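Local coordinates for putative uncharacterized protein (PDB 4IVF) that binds glutathione, two molecules per subunit, and probably works as a dimeric glutathione transferase related to the Ure2p-like members of that superfamily, at residues F[144-147]-F[148-152]; F[91-94]-F[95-98]; F[203-206]-F[207-211]; F[214-217]-F[218-221]. All coordinates share one frame; numbering follows the deposited sequence.

Interaction 1: residues F[144-147]-F[148-152]; sequences ITDT and KRIYG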
loop_
_atom_site.group_PDB
_atom_site.type_symbol
_atom_site.label_atom_id
_atom_site.label_comp_id
_atom_site.label_asym_id
_atom_site.label_seq_id
_atom_site.Cartn_x
_atom_site.Cartn_y
_atom_site.Cartn_z
ATOM N N ILE F 144 -6.471 -5.656 -17.346
ATOM C CA ILE F 144 -5.423 -5.450 -18.318
ATOM C C ILE F 144 -5.308 -3.942 -18.652
ATOM O O ILE F 144 -4.208 -3.391 -18.677
ATOM C CB ILE F 144 -5.699 -6.247 -19.597
ATOM C CG1 ILE F 144 -5.525 -7.741 -19.335
ATOM C CG2 ILE F 144 -4.791 -5.785 -20.724
ATOM C CD1 ILE F 144 -4.120 -8.141 -18.979
ATOM N N THR F 145 -6.451 -3.298 -18.888
ATOM C CA THR F 145 -6.500 -1.880 -19.239
ATOM C C THR F 145 -5.995 -0.995 -18.098
ATOM O O THR F 145 -5.218 -0.061 -18.314
ATOM C CB THR F 145 -7.921 -1.433 -19.625
ATOM O OG1 THR F 145 -8.307 -2.067 -20.846
ATOM C CG2 THR F 145 -7.962 0.060 -19.833
ATOM N N ASP F 146 -6.422 -1.297 -16.880
ATOM C CA ASP F 146 -5.968 -0.507 -15.748
ATOM C C ASP F 146 -4.496 -0.793 -15.430
ATOM O O ASP F 146 -3.769 0.090 -14.976
ATOM C CB ASP F 146 -6.865 -0.704 -14.526
ATOM C CG ASP F 146 -6.745 0.444 -13.532
ATOM O OD1 ASP F 146 -6.780 1.616 -13.967
ATOM O OD2 ASP F 146 -6.597 0.177 -12.323
ATOM N N THR F 147 -4.042 -2.015 -15.680
ATOM C CA THR F 147 -2.616 -2.307 -15.528
ATOM C C THR F 147 -1.759 -1.426 -16.439
ATOM O O THR F 147 -0.713 -0.906 -16.020
ATOM C CB THR F 147 -2.306 -3.775 -15.815
ATOM O OG1 THR F 147 -2.956 -4.594 -14.838
ATOM C CG2 THR F 147 -0.812 -4.018 -15.746
ATOM N N LYS F 148 -2.217 -1.251 -17.676
ATOM C CA LYS F 148 -1.521 -0.413 -18.639
ATOM C C LYS F 148 -1.577 1.050 -18.211
ATOM O O LYS F 148 -0.627 1.799 -18.442
ATOM C CB LYS F 148 -2.114 -0.579 -20.038
ATOM C CG LYS F 148 -1.733 -1.870 -20.732
ATOM C CD LYS F 148 -2.611 -2.061 -21.965
ATOM C CE LYS F 148 -2.160 -3.220 -22.825
ATOM N NZ LYS F 148 -3.187 -3.525 -23.865
ATOM N N ARG F 149 -2.688 1.452 -17.594
ATOM C CA ARG F 149 -2.807 2.807 -17.083
ATOM C C ARG F 149 -1.680 3.089 -16.082
ATOM O O ARG F 149 -1.005 4.117 -16.166
ATOM C CB ARG F 149 -4.168 3.032 -16.411
ATOM C CG ARG F 149 -4.402 4.499 -16.027
ATOM C CD ARG F 149 -5.560 4.699 -15.037
ATOM N NE ARG F 149 -5.277 4.154 -13.709
ATOM C CZ ARG F 149 -4.597 4.795 -12.758
ATOM N NH1 ARG F 149 -4.107 6.016 -12.976
ATOM N NH2 ARG F 149 -4.384 4.210 -11.593
ATOM N N ILE F 150 -1.478 2.149 -15.158
ATOM C CA ILE F 150 -0.542 2.317 -14.052
ATOM C C ILE F 150 0.933 2.375 -14.486
ATOM O O ILE F 150 1.724 3.132 -13.936
ATOM C CB ILE F 150 -0.767 1.223 -12.980
ATOM C CG1 ILE F 150 -2.062 1.504 -12.226
ATOM C CG2 ILE F 150 0.378 1.181 -11.985
ATOM C CD1 ILE F 150 -2.563 0.325 -11.454
ATOM N N TYR F 151 1.290 1.578 -15.482
ATOM C CA TYR F 151 2.627 1.618 -16.024
ATOM C C TYR F 151 2.859 2.906 -16.798
ATOM O O TYR F 151 3.973 3.429 -16.824
ATOM C CB TYR F 151 2.905 0.378 -16.867
ATOM C CG TYR F 151 3.234 -0.805 -15.984
ATOM C CD1 TYR F 151 2.259 -1.721 -15.618
ATOM C CD2 TYR F 151 4.512 -0.973 -15.470
ATOM C CE1 TYR F 151 2.551 -2.782 -14.785
ATOM C CE2 TYR F 151 4.813 -2.033 -14.636
ATOM C CZ TYR F 151 3.829 -2.938 -14.306
ATOM O OH TYR F 151 4.124 -4.001 -13.489
ATOM N N GLY F 152 1.794 3.423 -17.401
ATOM C CA GLY F 152 1.836 4.725 -18.038
ATOM C C GLY F 152 2.149 5.818 -17.032
ATOM O O GLY F 152 2.866 6.765 -17.334
HETATM O O HOH W 1 -6.263 2.312 -10.765
#
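Residues 144-152 form an unbroken alpha-helical run in which Ile144, Thr145, Asp146 and Thr147 each offer the carbonyl to the amide four residues on, as in the 3.0 Å bond from Arg149 N to Thr145 O. On this scaffold Asp146 and Arg149, three residues apart, make a salt bridge whose two side chains run side by side. Arg149 NE donates to Asp146 OD1 at 3.0 Å. The oxygen is approached on its syn side, 29° out of the carboxylate plane, yet it lies almost exactly in the guanidinium plane. A bend at chi3 of Arg149 (68°) carries NE back to the carboxylate. One water spans the remaining distance, donating to Asp146 OD2 at 2.7 Å and accepting from Arg149 NH2 at 2.8 Å, and so helps to fix the rotation of both groups. Arg149 NH1 turns elsewhere, to Asn55 OD1 of the second subunit, so the pair also belongs to the dimer interface; a bound glutathione lies about 6 Å from the side chain of Asp146.

One face further round, Thr147 and Tyr151 pack alongside each other. Thr147 CG2 rests at the edge of the phenol ring, 3.7 Å from Tyr151 CE1, while Thr147 O lies 3.1 Å from Tyr151 CD1, also near the ring plane. The phenol hydroxyl is hydrogen-bonded to Gln122 OE1. Thr147 and Ile150 lean on Ile121 of helix 102-131, whereas Tyr151 inserts against Leu181 and Trp184 of helix 176-185.

Interaction 2: residues F[91-94]-F[95-98]; sequences KEHK and FSYP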
loop_
_atom_site.group_PDB
_atom_site.type_symbol
_atom_site.label_atom_id
_atom_site.label_comp_id
_atom_site.label_asym_id
_atom_site.label_seq_id
_atom_site.Cartn_x
_atom_site.Cartn_y
_atom_site.Cartn_z
ATOM N N LYS F 91 21.442 2.697 6.520
ATOM C CA LYS F 91 21.652 3.975 7.180
ATOM C C LYS F 91 22.644 4.835 6.393
ATOM O O LYS F 91 22.742 6.039 6.609
ATOM C CB LYS F 91 22.110 3.757 8.620
ATOM C CG LYS F 91 21.076 3.034 9.487
ATOM C CD LYS F 91 21.487 3.015 10.951
ATOM C CE LYS F 91 20.416 2.386 11.828
ATOM N NZ LYS F 91 19.069 2.921 11.518
ATOM N N GLU F 92 23.360 4.198 5.470
ATOM C CA GLU F 92 24.294 4.878 4.585
ATOM C C GLU F 92 23.574 5.520 3.396
ATOM O O GLU F 92 24.182 6.248 2.613
ATOM C CB GLU F 92 25.358 3.899 4.080
ATOM C CG GLU F 92 26.125 3.166 5.175
ATOM C CD GLU F 92 27.332 3.939 5.682
ATOM O OE1 GLU F 92 27.666 4.991 5.092
ATOM O OE2 GLU F 92 27.955 3.490 6.672
ATOM N N HIS F 93 22.281 5.239 3.258
ATOM C CA HIS F 93 21.458 5.905 2.247
ATOM C C HIS F 93 21.916 5.634 0.817
ATOM O O HIS F 93 21.854 6.515 -0.042
ATOM C CB HIS F 93 21.381 7.413 2.527
ATOM C CG HIS F 93 20.727 7.732 3.831
ATOM N ND1 HIS F 93 21.345 8.471 4.813
ATOM C CD2 HIS F 93 19.519 7.377 4.331
ATOM C CE1 HIS F 93 20.539 8.574 5.856
ATOM N NE2 HIS F 93 19.425 7.920 5.589
ATOM N N LYS F 94 22.374 4.408 0.571
ATOM C CA LYS F 94 22.769 3.981 -0.764
ATOM C C LYS F 94 21.547 3.668 -1.628
ATOM O O LYS F 94 21.620 3.665 -2.856
ATOM C CB LYS F 94 23.681 2.753 -0.685
ATOM C CG LYS F 94 25.091 3.054 -0.197
ATOM C CD LYS F 94 26.000 1.837 -0.356
ATOM C CE LYS F 94 27.446 2.146 0.029
ATOM N NZ LYS F 94 27.603 2.375 1.493
ATOM N N PHE F 95 20.424 3.408 -0.977
ATOM C CA PHE F 95 19.206 3.019 -1.669
ATOM C C PHE F 95 18.003 3.636 -0.983
ATOM O O PHE F 95 16.912 3.068 -1.002
ATOM C CB PHE F 95 19.057 1.489 -1.679
ATOM C CG PHE F 95 20.206 0.774 -2.325
ATOM C CD1 PHE F 95 20.279 0.658 -3.702
ATOM C CD2 PHE F 95 21.216 0.222 -1.557
ATOM C CE1 PHE F 95 21.341 0.000 -4.302
ATOM C CE2 PHE F 95 22.285 -0.430 -2.149
ATOM C CZ PHE F 95 22.348 -0.543 -3.519
ATOM N N SER F 96 18.216 4.782 -0.350
ATOM C CA SER F 96 17.164 5.459 0.404
ATOM C C SER F 96 17.614 6.863 0.714
ATOM O O SER F 96 18.789 7.196 0.577
ATOM C CB SER F 96 16.846 4.716 1.715
ATOM O OG SER F 96 17.986 4.637 2.559
ATOM N N TYR F 97 16.672 7.692 1.135
ATOM C CA TYR F 97 16.965 9.079 1.453
ATOM C C TYR F 97 16.819 9.306 2.946
ATOM O O TYR F 97 16.111 8.561 3.611
ATOM C CB TYR F 97 16.021 9.988 0.677
ATOM C CG TYR F 97 16.343 10.017 -0.791
ATOM C CD1 TYR F 97 17.285 10.909 -1.290
ATOM C CD2 TYR F 97 15.726 9.138 -1.681
ATOM C CE1 TYR F 97 17.597 10.939 -2.616
ATOM C CE2 TYR F 97 16.036 9.160 -3.018
ATOM C CZ TYR F 97 16.973 10.073 -3.485
ATOM O OH TYR F 97 17.305 10.116 -4.823
ATOM N N PRO F 98 17.498 10.330 3.482
ATOM C CA PRO F 98 17.383 10.612 4.915
ATOM C C PRO F 98 15.937 10.863 5.315
ATOM O O PRO F 98 15.198 11.526 4.579
ATOM C CB PRO F 98 18.201 11.896 5.084
ATOM C CG PRO F 98 19.233 11.810 4.005
ATOM C CD PRO F 98 18.520 11.168 2.834
#
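Ser96 OG sits at the edge of the His93 imidazole, 3.6 Å from His93 CD2, and is hydrogen-bonded to Asp90 OD2, an oxygen that also accepts the N-H of Phe95. The other oxygen of that carboxylate takes the N-H of Lys94, so one aspartate just after helix 78-89 gathers three donors from the loop. Ser96 OG is directed there by its placement between the backbone N and the carbonyl carbon (chi1 60°).

The His93 backbone adopts a left-handed conformation (phi 62°), and its ring folds over the residues that follow. Pro98 covers one face: CG of the proline stands 4.0 Å from the His93 ring centroid and nearly on the ring normal, a CH-pi contact. Near the rim, Pro98 CA approaches His93 NE2 to 3.4 Å. Lys91 O lies above the opposite face, and the imidazole is thus held between a proline and a carbonyl. Phe95 behaves differently, for its ring places a face against the preceding peptide, with Phe95 CG 3.3 Å from Lys94 O.

The loop joins helix 78-89 to helix 102-131, and hence the thioredoxin-like domain to the helical domain of the GST fold.

Two acceptors, His93 O and Ser96 O, lie only 3.2 Å apart. Within the loop the contacts are van der Waals and CH-pi, while its polarity is answered by Asp90 and by Arg173, whose NH1 donates to Ser96 O; so many donors would be expected to favour the ionised form of Asp90.

Interaction 3: residues F[203-206]-F[207-211]; sequences KWYD and SLLKL
Trp204 and Leu208 make the tight side of this helical turn: Leu208 CD1 lies over the face of the indole, 3.4 Å from Trp204 CE2 and 3.7 Å from the centroid of its five-membered ring. This CH-pi contact is off-centre, the methyl being displaced toward the rim. The indole is brought over by its first torsion, which sets CG trans to the backbone N (164°), and Trp204 NE1 is hydrogen-bonded to Asp178 OD2. One residue along, the pattern recurs on Tyr205. Leu209 CG is the atom over the phenol face, 4.2 Å from the ring centroid, while Leu209 CD1 comes nearest a ring carbon, 3.3 Å from Tyr205 CE2.

Helix 199-209 belongs to the all-helical C-terminal domain of the GST fold, and both aromatic-leucine pairs use the i to i+4 spacing. Trp204, Tyr205 and Leu208 pack on helix 176-185, through Leu181, Leu182 and Phe179, while Leu209 rests on Phe218.

On the solvent side, Asp206 and Lys210 are exposed. What joins them is slight: Lys210 CG lies 3.2 Å from Asp206 O, and the amide bond from Lys210 N to Asp206 O is long and weak at 3.5 Å. Earlier in the turn the backbone is firmer: Ser207 N donates to Lys203 O at 2.8 Å, and Ser207 OG lies 3.0 Å from that same carbonyl oxygen.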
loop_
_atom_site.group_PDB
_atom_site.type_symbol
_atom_site.label_atom_id
_atom_site.label_comp_id
_atom_site.label_asym_id
_atom_site.label_seq_id
_atom_site.Cartn_x
_atom_site.Cartn_y
_atom_site.Cartn_z
ATOM N N LYS F 203 14.186 0.987 -20.306
ATOM C CA LYS F 203 15.603 1.186 -19.979
ATOM C C LYS F 203 15.863 0.955 -18.493
ATOM O O LYS F 203 16.860 0.340 -18.101
ATOM C CB LYS F 203 16.053 2.605 -20.353
ATOM C CG LYS F 203 16.135 2.897 -21.837
ATOM C CD LYS F 203 16.219 4.406 -22.079
ATOM C CE LYS F 203 16.833 4.740 -23.434
ATOM N NZ LYS F 203 18.070 5.599 -23.328
ATOM N N TRP F 204 14.962 1.486 -17.677
ATOM C CA TRP F 204 14.990 1.310 -16.233
ATOM C C TRP F 204 14.950 -0.187 -15.897
ATOM O O TRP F 204 15.770 -0.688 -15.113
ATOM C CB TRP F 204 13.797 2.063 -15.631
ATOM C CG TRP F 204 13.417 1.711 -14.215
ATOM C CD1 TRP F 204 13.854 2.314 -13.079
ATOM C CD2 TRP F 204 12.479 0.708 -13.803
ATOM N NE1 TRP F 204 13.264 1.738 -11.979
ATOM C CE2 TRP F 204 12.421 0.746 -12.397
ATOM C CE3 TRP F 204 11.694 -0.233 -14.491
ATOM C CZ2 TRP F 204 11.608 -0.119 -11.656
ATOM C CZ3 TRP F 204 10.896 -1.100 -13.750
ATOM C CH2 TRP F 204 10.854 -1.028 -12.351
ATOM N N TYR F 205 14.019 -0.901 -16.522
ATOM C CA TYR F 205 13.907 -2.348 -16.334
ATOM C C TYR F 205 15.181 -3.086 -16.759
ATOM O O TYR F 205 15.715 -3.909 -16.008
ATOM C CB TYR F 205 12.693 -2.889 -17.103
ATOM C CG TYR F 205 12.414 -4.368 -16.867
ATOM C CD1 TYR F 205 11.885 -4.813 -15.661
ATOM C CD2 TYR F 205 12.676 -5.309 -17.847
ATOM C CE1 TYR F 205 11.627 -6.153 -15.438
ATOM C CE2 TYR F 205 12.413 -6.641 -17.639
ATOM C CZ TYR F 205 11.896 -7.061 -16.423
ATOM O OH TYR F 205 11.641 -8.392 -16.208
ATOM N N ASP F 206 15.666 -2.782 -17.959
ATOM C CA ASP F 206 16.869 -3.432 -18.483
ATOM C C ASP F 206 18.079 -3.171 -17.584
ATOM O O ASP F 206 18.931 -4.049 -17.397
ATOM C CB ASP F 206 17.182 -2.983 -19.926
ATOM C CG ASP F 206 16.107 -3.394 -20.929
ATOM O OD1 ASP F 206 15.342 -4.348 -20.649
ATOM O OD2 ASP F 206 16.031 -2.755 -22.008
ATOM N N SER F 207 18.159 -1.958 -17.046
ATOM C CA SER F 207 19.255 -1.592 -16.150
ATOM C C SER F 207 19.249 -2.409 -14.856
ATOM O O SER F 207 20.298 -2.869 -14.393
ATOM C CB SER F 207 19.203 -0.102 -15.825
ATOM O OG SER F 207 19.655 0.655 -16.929
ATOM N N LEU F 208 18.069 -2.583 -14.275
ATOM C CA LEU F 208 17.950 -3.353 -13.038
ATOM C C LEU F 208 18.305 -4.839 -13.205
ATOM O O LEU F 208 18.946 -5.431 -12.334
ATOM C CB LEU F 208 16.561 -3.174 -12.425
ATOM C CG LEU F 208 16.440 -1.822 -11.724
ATOM C CD1 LEU F 208 15.001 -1.348 -11.639
ATOM C CD2 LEU F 208 17.037 -1.937 -10.331
ATOM N N LEU F 209 17.920 -5.438 -14.329
ATOM C CA LEU F 209 18.178 -6.862 -14.529
ATOM C C LEU F 209 19.651 -7.136 -14.768
ATOM O O LEU F 209 20.079 -8.287 -14.760
ATOM C CB LEU F 209 17.393 -7.400 -15.704
ATOM C CG LEU F 209 15.876 -7.390 -15.640
ATOM C CD1 LEU F 209 15.393 -7.863 -16.987
ATOM C CD2 LEU F 209 15.389 -8.307 -14.550
ATOM N N LYS F 210 20.426 -6.080 -14.983
ATOM C CA LYS F 210 21.856 -6.237 -15.191
ATOM C C LYS F 210 22.566 -6.386 -13.857
ATOM O O LYS F 210 23.687 -6.870 -13.801
ATOM C CB LYS F 210 22.438 -5.044 -15.954
ATOM C CG LYS F 210 22.016 -4.947 -17.402
ATOM C CD LYS F 210 22.795 -3.839 -18.097
ATOM C CE LYS F 210 22.632 -3.897 -19.607
ATOM N NZ LYS F 210 23.538 -2.929 -20.288
ATOM N N LEU F 211 21.904 -5.973 -12.784
ATOM C CA LEU F 211 22.481 -6.056 -11.445
ATOM C C LEU F 211 22.465 -7.494 -10.947
ATOM O O LEU F 211 21.419 -8.150 -10.952
ATOM C CB LEU F 211 21.709 -5.176 -10.460
ATOM C CG LEU F 211 21.367 -3.743 -10.872
ATOM C CD1 LEU F 211 20.840 -2.969 -9.675
ATOM C CD2 LEU F 211 22.559 -3.042 -11.490
#

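Interaction 4: residues F[214-217]-F[218-221]; sequences VQKG and FEVP
Phe218 CB begins its side chain 3.7 Å from Val214 O, the same carbonyl that receives Phe218 N in a hydrogen bond of 3.0 Å. CG stays near that oxygen, and CD2 comes closer, 3.5 Å from Val214 O. From there the ring passes from polar to apolar company: CD2 also meets Val214 CG1, and CE2 lies 3.6 Å from that methyl. The two side chains lie alongside one another. Beyond the pair, the ring stacks with Tyr186 and meets Tyr19 edge-to-face.

The contact marks the C-terminal end of helix 212-217, where the chain leaves the helix through a type I beta turn from Gly217 to Val220. Val220 N donates to Gly217 O at 3.2 Å, and Glu219 N makes a shorter bond of the same i to i+3 spacing to Lys216 O, at 2.8 Å. Gly217 O is also bonded to Ser22 OG of helix 16-27, tying this part of the helical domain to the thioredoxin-like one.

Outside, Glu219 sets CG 3.2 Å from Gln215 O, and the Lys216 side chain runs roughly perpendicular to it. Val220 turns CG2 to Lys216 O, and its side chain packs on Tyr32 and Val34 of strand 32-36.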
loop_
_atom_site.group_PDB
_atom_site.type_symbol
_atom_site.label_atom_id
_atom_site.label_comp_id
_atom_site.label_asym_id
_atom_site.label_seq_id
_atom_site.Cartn_x
_atom_site.Cartn_y
_atom_site.Cartn_z
ATOM N N VAL F 214 19.911 -8.365 -8.316
ATOM C CA VAL F 214 18.540 -8.492 -8.801
ATOM C C VAL F 214 18.339 -9.891 -9.375
ATOM O O VAL F 214 17.377 -10.581 -9.036
ATOM C CB VAL F 214 18.195 -7.418 -9.856
ATOM C CG1 VAL F 214 16.953 -7.801 -10.625
ATOM C CG2 VAL F 214 18.016 -6.049 -9.191
ATOM N N GLN F 215 19.267 -10.305 -10.232
ATOM C CA GLN F 215 19.224 -11.618 -10.839
ATOM C C GLN F 215 19.138 -12.710 -9.777
ATOM O O GLN F 215 18.441 -13.695 -9.962
ATOM C CB GLN F 215 20.462 -11.833 -11.703
ATOM C CG GLN F 215 20.643 -10.812 -12.811
ATOM C CD GLN F 215 21.988 -10.948 -13.480
ATOM O OE1 GLN F 215 22.691 -11.932 -13.261
ATOM N NE2 GLN F 215 22.362 -9.959 -14.293
ATOM N N LYS F 216 19.836 -12.518 -8.661
ATOM C CA LYS F 216 19.845 -13.495 -7.580
ATOM C C LYS F 216 18.498 -13.535 -6.855
ATOM O O LYS F 216 17.938 -14.606 -6.652
ATOM C CB LYS F 216 20.989 -13.214 -6.603
ATOM C CG LYS F 216 21.005 -14.122 -5.370
ATOM C CD LYS F 216 21.218 -15.574 -5.743
ATOM C CE LYS F 216 21.175 -16.455 -4.519
ATOM N NZ LYS F 216 21.152 -17.908 -4.884
ATOM N N GLY F 217 17.975 -12.365 -6.494
ATOM C CA GLY F 217 16.673 -12.261 -5.858
ATOM C C GLY F 217 15.552 -12.889 -6.676
ATOM O O GLY F 217 14.600 -13.454 -6.126
ATOM N N PHE F 218 15.660 -12.799 -7.997
ATOM C CA PHE F 218 14.672 -13.427 -8.872
ATOM C C PHE F 218 14.796 -14.960 -8.895
ATOM O O PHE F 218 13.892 -15.644 -9.349
ATOM C CB PHE F 218 14.753 -12.859 -10.292
ATOM C CG PHE F 218 13.937 -11.605 -10.492
ATOM C CD1 PHE F 218 12.589 -11.577 -10.160
ATOM C CD2 PHE F 218 14.523 -10.456 -11.004
ATOM C CE1 PHE F 218 11.845 -10.427 -10.330
ATOM C CE2 PHE F 218 13.779 -9.297 -11.192
ATOM C CZ PHE F 218 12.446 -9.280 -10.858
ATOM N N GLU F 219 15.912 -15.489 -8.405
ATOM C CA GLU F 219 16.092 -16.936 -8.298
ATOM C C GLU F 219 15.785 -17.445 -6.882
ATOM O O GLU F 219 16.141 -18.565 -6.524
ATOM C CB GLU F 219 17.513 -17.326 -8.708
ATOM C CG GLU F 219 17.897 -16.888 -10.118
ATOM C CD GLU F 219 19.410 -16.873 -10.342
ATOM O OE1 GLU F 219 20.163 -17.157 -9.384
ATOM O OE2 GLU F 219 19.848 -16.575 -11.476
ATOM N N VAL F 220 15.112 -16.616 -6.090
ATOM C CA VAL F 220 14.810 -16.928 -4.695
ATOM C C VAL F 220 13.314 -16.826 -4.392
ATOM O O VAL F 220 12.752 -15.734 -4.392
ATOM C CB VAL F 220 15.562 -15.982 -3.735
ATOM C CG1 VAL F 220 15.105 -16.209 -2.288
ATOM C CG2 VAL F 220 17.073 -16.173 -3.869
ATOM N N PRO F 221 12.659 -17.968 -4.142
ATOM C CA PRO F 221 13.207 -19.323 -4.296
ATOM C C PRO F 221 13.342 -19.707 -5.778
ATOM O O PRO F 221 12.748 -19.039 -6.626
ATOM C CB PRO F 221 12.185 -20.210 -3.560
ATOM C CG PRO F 221 10.948 -19.412 -3.472
ATOM C CD PRO F 221 11.342 -17.964 -3.480
#

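All four interactions are local, but their chemistry follows their place in the fold. Interaction 2 is a surface loop shaped by a proline and a histidine, whereas the other three are partly buried in the helical domain. Interaction 1 alone reaches the second subunit, and only there does a salt bridge link the segments. Interactions 3 and 4 pair aromatic with aliphatic groups at successive helices, 199-209 and the end of 212-217, and touch each other directly: Leu209 O probably accepts a hydrogen bond from Gln215 NE2 at 2.9 Å, and Leu209 CD2 packs on Phe218 CE2. Both lean on helix 176-185, as does Tyr151 of interaction 1, although interactions 1 and 3 stay about 6 Å apart at their nearest atoms.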